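Local atomic coordinates of interpain A (PDB entry 3BB7), a protein that probably cleaves peptide bonds as a C10-family cysteine protease, represented here by an active-site variant of its zymogen with part of the propeptide. Residues 153-156 and 157-160. The protein carries 1 engineered substitution. Sequence-based numbering, arbitrary orientation.
Sequences SADF and GNTT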
# COMPACT_ATOMS: atom_id res chain seq x y z
N SER A 153 4.87 -22.04 6.10
CA SER A 153 5.35 -22.52 4.80
C SER A 153 4.36 -22.25 3.68
O SER A 153 3.15 -22.22 3.91
CB SER A 153 5.61 -24.03 4.88
OG SER A 153 6.59 -24.28 5.89
N ALA A 154 4.88 -22.12 2.47
CA ALA A 154 4.06 -21.99 1.28
C ALA A 154 4.61 -22.91 0.19
O ALA A 154 5.82 -22.86 -0.12
CB ALA A 154 4.12 -20.56 0.81
N ASP A 155 3.76 -23.76 -0.37
CA ASP A 155 4.13 -24.59 -1.52
C ASP A 155 3.57 -23.93 -2.77
O ASP A 155 2.50 -24.30 -3.28
CB ASP A 155 3.58 -26.00 -1.35
CG ASP A 155 3.98 -26.92 -2.49
OD1 ASP A 155 4.70 -26.45 -3.42
OD2 ASP A 155 3.56 -28.11 -2.45
N PHE A 156 4.28 -22.91 -3.25
CA PHE A 156 3.81 -22.13 -4.40
C PHE A 156 3.61 -23.01 -5.64
O PHE A 156 2.62 -22.85 -6.40
CB PHE A 156 4.77 -20.98 -4.76
CG PHE A 156 5.20 -20.12 -3.59
CD1 PHE A 156 4.51 -18.94 -3.28
CD2 PHE A 156 6.36 -20.42 -2.88
CE1 PHE A 156 4.95 -18.11 -2.26
CE2 PHE A 156 6.78 -19.61 -1.81
CZ PHE A 156 6.08 -18.46 -1.51
N GLY A 157 4.56 -23.92 -5.88
CA GLY A 157 4.57 -24.68 -7.14
C GLY A 157 3.39 -25.63 -7.25
O GLY A 157 2.98 -26.00 -8.36
N ASN A 158 2.80 -26.04 -6.12
CA ASN A 158 1.62 -26.90 -6.16
C ASN A 158 0.32 -26.18 -5.87
O ASN A 158 -0.73 -26.82 -5.67
CB ASN A 158 1.81 -28.10 -5.23
CG ASN A 158 2.83 -29.08 -5.76
OD1 ASN A 158 2.72 -29.54 -6.89
ND2 ASN A 158 3.83 -29.38 -4.95
N THR A 159 0.35 -24.85 -5.88
CA THR A 159 -0.84 -24.08 -5.57
C THR A 159 -1.40 -23.42 -6.82
O THR A 159 -0.69 -22.65 -7.48
CB THR A 159 -0.54 -23.01 -4.49
OG1 THR A 159 -0.18 -23.68 -3.29
CG2 THR A 159 -1.78 -22.16 -4.20
N THR A 160 -2.66 -23.74 -7.14
CA THR A 160 -3.38 -23.04 -8.19
C THR A 160 -4.22 -21.97 -7.49
O THR A 160 -5.23 -22.30 -6.86
CB THR A 160 -4.27 -24.02 -8.98
OG1 THR A 160 -3.44 -25.03 -9.56
CG2 THR A 160 -5.01 -23.29 -10.09
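Asp155 and Asn158 meet side chain to side chain across two overlapping beta turns, 155-158 and 156-159. The carboxylate of Asp155 swings away from its own backbone N (chi1 -178°) and reaches across the first turn, where OD2 receives ND2 of Asn158 at 2.8 Å through its syn lone pair. This bond is nearly straight (167°), and OD2 lies almost in the amide plane of Asn158, although carboxylate and amide planes stand close to perpendicular, 87° apart. In addition, the backbone N of Asn158 makes two weak bonds of 3.3 Å, to Asp155 O and Asp155 OD1. The aspartate thus offers both side-chain oxygens to one residue, and the amide of Asn158 supplies a neutral donor long enough to meet it.

Asp155 O has a firmer partner in Thr159 OG1, 2.8 Å away, which comes from above the carbonyl plane. Threonine suits this place because its hydroxyl, set beside its own backbone N, reaches back to that oxygen. Phe156 and Gly157 form the helix-like corners of the first turn; Gly157 and Asn158 those of the second, closed by Thr159 N to Phe156 O at 3.1 Å. Gly157's angles would suit any residue, and its O accepts a bond from Arg133.

Ala154 CB lies 3.7 Å above one face of the Phe156 ring, displaced toward the rim. Within the C10 peptidase portion, away from the predicted active site, the turns follow strand 150-154, paired with 138-142; the ring is buried among Tyr218, Phe219 and His188 of helix 176-192, against which Thr159 also packs.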